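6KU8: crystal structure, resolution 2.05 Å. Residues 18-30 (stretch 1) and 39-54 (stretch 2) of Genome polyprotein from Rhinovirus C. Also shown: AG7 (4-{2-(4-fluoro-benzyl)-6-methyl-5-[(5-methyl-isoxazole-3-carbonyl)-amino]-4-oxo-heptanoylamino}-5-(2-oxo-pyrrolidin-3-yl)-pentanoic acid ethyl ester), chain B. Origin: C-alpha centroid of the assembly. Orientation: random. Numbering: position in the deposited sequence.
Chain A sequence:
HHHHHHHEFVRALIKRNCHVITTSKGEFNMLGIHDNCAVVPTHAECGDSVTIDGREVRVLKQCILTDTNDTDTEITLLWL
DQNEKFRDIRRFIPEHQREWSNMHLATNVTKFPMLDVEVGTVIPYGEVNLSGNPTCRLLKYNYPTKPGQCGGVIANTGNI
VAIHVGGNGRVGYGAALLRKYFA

Stretch 1 (18-30) CHVITTSKGEFNM
Stretch 2 (39-54) VVPTHAECGDSVTIDG

Stretch 1 is a β-hairpin, strands 18-23 and 26-30 joined by a type I turn from Thr23 to Gly26, whose phi of 105° suits glycine. Strand 49-52 runs antiparallel to its first arm at 130°, pairing Ile21 with Ile52 (CA-CA 4.6 Å) and Thr22 with Thr51 (5.2 Å). Thr22 N donates to Thr51 O (2.9 Å), and Asp53 N to Val20 O (2.8 Å).

Asp53, at phi/psi 46/43 and chi1 m, points its CB sideways but brings its carboxylate alongside His19 and Val20: OD1 accepts from Val20 N (3.0 Å), while OD2 accepts from ND1 of His19 (m, chi2 -94°) at 2.6 Å, near the imidazole plane.

The opposite sheet face from the threonines is greasy. Ile21 (t, t) extends CD1 to Val40 CG1 (3.7 Å), Cys46 SG (3.9 Å) and Val50 CB (4.0 Å). Met30, t, t, then p, brings CG to Val40 CG1 (3.5 Å) and SD to Ile52 CD1 (3.8 Å).

At the turn, Thr23 in p lets OG1 donate to Ala44 O (2.7 Å) and accept from Lys25 N (2.9 Å). Phe28 (m, chi2 79°) lays a ring face under the small Ala44, CB 3.5 Å from its centroid; CE2 lies 3.6 Å from NE2 of His43 (p). Together the stretches bury 880 Å².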

# COMPACT_ATOMS: atom_id res chain seq x y z
N CYS A 18 1.50 -10.50 0.05
CA CYS A 18 0.96 -9.68 -1.02
C CYS A 18 0.26 -10.52 -2.08
O CYS A 18 0.66 -11.65 -2.37
CB CYS A 18 2.07 -8.83 -1.65
SG CYS A 18 2.65 -7.54 -0.46
N HIS A 19 -0.79 -9.92 -2.66
CA HIS A 19 -1.67 -10.56 -3.62
C HIS A 19 -2.10 -9.55 -4.67
O HIS A 19 -2.12 -8.33 -4.41
CB HIS A 19 -2.89 -11.17 -2.93
CG HIS A 19 -2.54 -12.14 -1.85
ND1 HIS A 19 -2.44 -13.50 -2.07
CD2 HIS A 19 -2.18 -11.94 -0.56
CE1 HIS A 19 -2.08 -14.10 -0.96
NE2 HIS A 19 -1.91 -13.18 -0.02
N VAL A 20 -2.44 -10.05 -5.85
CA VAL A 20 -2.94 -9.23 -6.94
C VAL A 20 -4.43 -9.03 -6.73
O VAL A 20 -5.19 -10.00 -6.71
CB VAL A 20 -2.66 -9.88 -8.30
CG1 VAL A 20 -3.24 -9.02 -9.41
CG2 VAL A 20 -1.17 -10.16 -8.50
N ILE A 21 -4.85 -7.79 -6.60
CA ILE A 21 -6.26 -7.45 -6.48
C ILE A 21 -6.68 -6.79 -7.79
O ILE A 21 -5.98 -5.91 -8.30
CB ILE A 21 -6.51 -6.53 -5.27
CG1 ILE A 21 -7.94 -6.68 -4.75
CG2 ILE A 21 -6.24 -5.09 -5.62
CD1 ILE A 21 -8.12 -6.17 -3.31
N THR A 22 -7.80 -7.25 -8.35
CA THR A 22 -8.28 -6.79 -9.64
C THR A 22 -9.63 -6.13 -9.41
O THR A 22 -10.54 -6.76 -8.85
CB THR A 22 -8.42 -7.94 -10.64
OG1 THR A 22 -7.15 -8.60 -10.79
CG2 THR A 22 -8.87 -7.43 -12.02
N THR A 23 -9.75 -4.86 -9.79
CA THR A 23 -11.02 -4.15 -9.77
C THR A 23 -11.25 -3.53 -11.14
O THR A 23 -10.42 -3.66 -12.05
CB THR A 23 -11.07 -3.06 -8.68
OG1 THR A 23 -10.35 -1.89 -9.11
CG2 THR A 23 -10.48 -3.58 -7.36
N SER A 24 -12.37 -2.82 -11.30
CA SER A 24 -12.59 -2.08 -12.53
C SER A 24 -11.50 -1.05 -12.77
O SER A 24 -11.32 -0.61 -13.91
CB SER A 24 -13.97 -1.42 -12.50
OG SER A 24 -14.08 -0.54 -11.40
N LYS A 25 -10.76 -0.65 -11.73
CA LYS A 25 -9.66 0.29 -11.91
C LYS A 25 -8.35 -0.39 -12.30
O LYS A 25 -7.31 0.28 -12.37
CB LYS A 25 -9.45 1.11 -10.63
CG LYS A 25 -10.70 1.81 -10.12
CD LYS A 25 -11.67 2.12 -11.26
CE LYS A 25 -12.11 3.57 -11.24
NZ LYS A 25 -11.01 4.44 -11.72
N GLY A 26 -8.37 -1.69 -12.56
CA GLY A 26 -7.18 -2.41 -12.95
C GLY A 26 -6.62 -3.28 -11.84
O GLY A 26 -7.29 -3.60 -10.85
N GLU A 27 -5.35 -3.64 -12.00
CA GLU A 27 -4.64 -4.52 -11.08
C GLU A 27 -3.85 -3.69 -10.07
O GLU A 27 -3.15 -2.75 -10.44
CB GLU A 27 -3.68 -5.44 -11.83
CG GLU A 27 -4.32 -6.65 -12.48
CD GLU A 27 -3.29 -7.63 -13.02
OE1 GLU A 27 -2.11 -7.24 -13.18
OE2 GLU A 27 -3.67 -8.79 -13.25
N PHE A 28 -3.97 -4.06 -8.80
CA PHE A 28 -3.26 -3.41 -7.71
C PHE A 28 -2.55 -4.47 -6.89
O PHE A 28 -2.92 -5.65 -6.92
CB PHE A 28 -4.20 -2.62 -6.79
CG PHE A 28 -4.96 -1.53 -7.49
CD1 PHE A 28 -6.08 -1.83 -8.25
CD2 PHE A 28 -4.56 -0.21 -7.39
CE1 PHE A 28 -6.78 -0.83 -8.91
CE2 PHE A 28 -5.25 0.80 -8.03
CZ PHE A 28 -6.35 0.50 -8.79
N ASN A 29 -1.54 -4.04 -6.14
CA ASN A 29 -0.94 -4.88 -5.11
C ASN A 29 -1.72 -4.70 -3.82
O ASN A 29 -2.02 -3.57 -3.41
CB ASN A 29 0.53 -4.54 -4.88
CG ASN A 29 1.16 -5.44 -3.83
OD1 ASN A 29 1.18 -6.65 -3.98
ND2 ASN A 29 1.66 -4.84 -2.77
N MET A 30 -2.05 -5.82 -3.18
CA MET A 30 -2.70 -5.85 -1.88
C MET A 30 -1.72 -6.36 -0.84
O MET A 30 -1.08 -7.41 -1.04
CB MET A 30 -3.95 -6.74 -1.92
CG MET A 30 -4.75 -6.75 -0.59
SD MET A 30 -5.96 -8.11 -0.50
CE MET A 30 -4.90 -9.44 0.10
N VAL A 39 -4.47 -4.11 3.28
CA VAL A 39 -4.50 -2.72 2.87
C VAL A 39 -4.51 -2.67 1.34
O VAL A 39 -3.87 -3.48 0.67
CB VAL A 39 -3.29 -1.99 3.49
CG1 VAL A 39 -2.34 -1.43 2.46
CG2 VAL A 39 -3.74 -0.98 4.51
N VAL A 40 -5.34 -1.77 0.81
CA VAL A 40 -5.38 -1.49 -0.63
C VAL A 40 -5.54 0.00 -0.82
O VAL A 40 -6.05 0.72 0.05
CB VAL A 40 -6.55 -2.21 -1.31
CG1 VAL A 40 -6.41 -3.72 -1.21
CG2 VAL A 40 -7.88 -1.78 -0.68
N PRO A 41 -5.13 0.51 -1.97
CA PRO A 41 -5.35 1.94 -2.23
C PRO A 41 -6.85 2.23 -2.33
O PRO A 41 -7.62 1.47 -2.92
CB PRO A 41 -4.62 2.18 -3.56
CG PRO A 41 -3.60 1.01 -3.63
CD PRO A 41 -4.37 -0.13 -3.07
N THR A 42 -7.26 3.34 -1.71
CA THR A 42 -8.68 3.71 -1.73
C THR A 42 -9.20 3.87 -3.15
O THR A 42 -10.34 3.50 -3.45
CB THR A 42 -8.90 4.99 -0.93
OG1 THR A 42 -8.54 4.76 0.44
CG2 THR A 42 -10.38 5.42 -0.99
N HIS A 43 -8.38 4.42 -4.05
CA HIS A 43 -8.85 4.65 -5.42
C HIS A 43 -8.94 3.37 -6.25
O HIS A 43 -9.32 3.45 -7.42
CB HIS A 43 -7.96 5.67 -6.13
CG HIS A 43 -6.58 5.18 -6.45
ND1 HIS A 43 -5.47 5.48 -5.68
CD2 HIS A 43 -6.12 4.40 -7.47
CE1 HIS A 43 -4.39 4.91 -6.21
NE2 HIS A 43 -4.76 4.25 -7.29
N ALA A 44 -8.59 2.21 -5.70
CA ALA A 44 -8.93 0.96 -6.37
C ALA A 44 -10.43 0.71 -6.33
O ALA A 44 -10.93 -0.09 -7.13
CB ALA A 44 -8.17 -0.21 -5.74
N GLU A 45 -11.15 1.37 -5.43
CA GLU A 45 -12.61 1.31 -5.35
C GLU A 45 -13.12 -0.12 -5.19
O GLU A 45 -14.01 -0.58 -5.92
CB GLU A 45 -13.24 1.99 -6.57
CG GLU A 45 -13.03 3.49 -6.58
CD GLU A 45 -13.56 4.15 -7.84
OE1 GLU A 45 -14.42 3.53 -8.52
OE2 GLU A 45 -13.11 5.27 -8.16
N CYS A 46 -12.57 -0.83 -4.21
CA CYS A 46 -12.99 -2.21 -3.98
C CYS A 46 -14.46 -2.27 -3.60
O CYS A 46 -14.97 -1.39 -2.90
CB CYS A 46 -12.12 -2.85 -2.90
SG CYS A 46 -10.36 -2.96 -3.35
N GLY A 47 -15.14 -3.32 -4.07
CA GLY A 47 -16.54 -3.54 -3.75
C GLY A 47 -16.73 -4.47 -2.57
O GLY A 47 -15.80 -4.75 -1.80
N ASP A 48 -17.97 -4.95 -2.42
CA ASP A 48 -18.28 -5.84 -1.31
C ASP A 48 -17.63 -7.20 -1.48
O ASP A 48 -17.47 -7.94 -0.50
CB ASP A 48 -19.79 -5.99 -1.14
CG ASP A 48 -20.44 -4.71 -0.66
OD1 ASP A 48 -21.60 -4.45 -1.06
OD2 ASP A 48 -19.81 -3.96 0.11
N SER A 49 -17.25 -7.56 -2.70
CA SER A 49 -16.31 -8.64 -2.89
C SER A 49 -15.27 -8.18 -3.90
O SER A 49 -15.55 -7.36 -4.79
CB SER A 49 -17.00 -9.95 -3.34
OG SER A 49 -17.18 -10.00 -4.74
N VAL A 50 -14.06 -8.70 -3.74
CA VAL A 50 -12.91 -8.28 -4.51
C VAL A 50 -12.28 -9.52 -5.14
O VAL A 50 -12.33 -10.62 -4.57
CB VAL A 50 -11.87 -7.52 -3.65
CG1 VAL A 50 -12.46 -6.20 -3.15
CG2 VAL A 50 -11.44 -8.38 -2.47
N THR A 51 -11.70 -9.33 -6.32
CA THR A 51 -10.94 -10.38 -6.99
C THR A 51 -9.51 -10.36 -6.47
O THR A 51 -8.77 -9.41 -6.71
CB THR A 51 -10.97 -10.17 -8.50
OG1 THR A 51 -12.32 -9.98 -8.93
CG2 THR A 51 -10.37 -11.38 -9.21
N ILE A 52 -9.14 -11.42 -5.76
CA ILE A 52 -7.79 -11.60 -5.24
C ILE A 52 -7.19 -12.84 -5.89
O ILE A 52 -7.79 -13.92 -5.81
CB ILE A 52 -7.79 -11.73 -3.71
CG1 ILE A 52 -8.40 -10.47 -3.09
CG2 ILE A 52 -6.39 -11.98 -3.20
CD1 ILE A 52 -8.59 -10.58 -1.60
N ASP A 53 -6.04 -12.68 -6.53
CA ASP A 53 -5.38 -13.77 -7.26
C ASP A 53 -6.38 -14.53 -8.12
O ASP A 53 -6.39 -15.77 -8.17
CB ASP A 53 -4.65 -14.72 -6.29
CG ASP A 53 -3.52 -14.04 -5.51
OD1 ASP A 53 -2.98 -13.03 -6.01
OD2 ASP A 53 -3.17 -14.50 -4.39
N GLY A 54 -7.26 -13.79 -8.80
CA GLY A 54 -8.20 -14.38 -9.73
C GLY A 54 -9.42 -15.03 -9.12
O GLY A 54 -10.19 -15.66 -9.85
C01 AG7 B . -2.45 9.82 -10.00
C02 AG7 B . -3.73 9.01 -9.88
O03 AG7 B . -1.35 9.42 -9.77
C04 AG7 B . -3.61 7.75 -9.04
C05 AG7 B . -5.06 7.39 -8.74
C06 AG7 B . -5.61 8.25 -7.60
C07 AG7 B . -4.91 8.35 -6.41
C08 AG7 B . -5.41 9.13 -5.37
C09 AG7 B . -6.61 9.81 -5.52
C10 AG7 B . -7.32 9.71 -6.71
C11 AG7 B . -6.82 8.93 -7.75
N12 AG7 B . -1.84 5.85 -9.39
C13 AG7 B . -1.16 4.97 -10.36
C14 AG7 B . 0.32 5.26 -10.15
C15 AG7 B . 0.68 6.68 -10.75
C16 AG7 B . 2.29 6.78 -10.84
N17 AG7 B . 2.60 7.40 -11.97
O18 AG7 B . 3.05 6.38 -10.03
C19 AG7 B . -1.44 3.47 -10.37
C20 AG7 B . -2.89 3.18 -9.93
C21 AG7 B . -3.52 3.00 -11.29
O22 AG7 B . -4.81 3.47 -11.55
O23 AG7 B . -2.87 2.49 -12.13
C47 AG7 B . -2.86 6.74 -9.91
O48 AG7 B . -3.10 6.69 -11.06
C50 AG7 B . -5.17 3.25 -12.88
C53 AG7 B . -6.68 3.45 -13.00
C57 AG7 B . -2.77 11.23 -10.46
N58 AG7 B . -1.62 12.03 -10.37
C59 AG7 B . -1.78 13.40 -10.02
O60 AG7 B . -2.81 13.96 -9.77
C78 AG7 B . -3.20 11.24 -11.93
C81 AG7 B . -3.73 12.60 -12.40
F1 AG7 B . -7.09 10.58 -4.49
C82 AG7 B . -2.01 10.81 -12.80
C83 AG7 B . 1.33 7.75 -12.72
C84 AG7 B . 0.22 6.85 -12.00
C1 AG7 B . -0.45 14.05 -10.03
O HOH W 1 -6.89 -10.79 -9.05
O HOH W 2 -12.87 -6.87 -7.72
O HOH W 3 -14.24 -1.58 -8.81
O HOH W 4 -1.51 -2.23 -0.94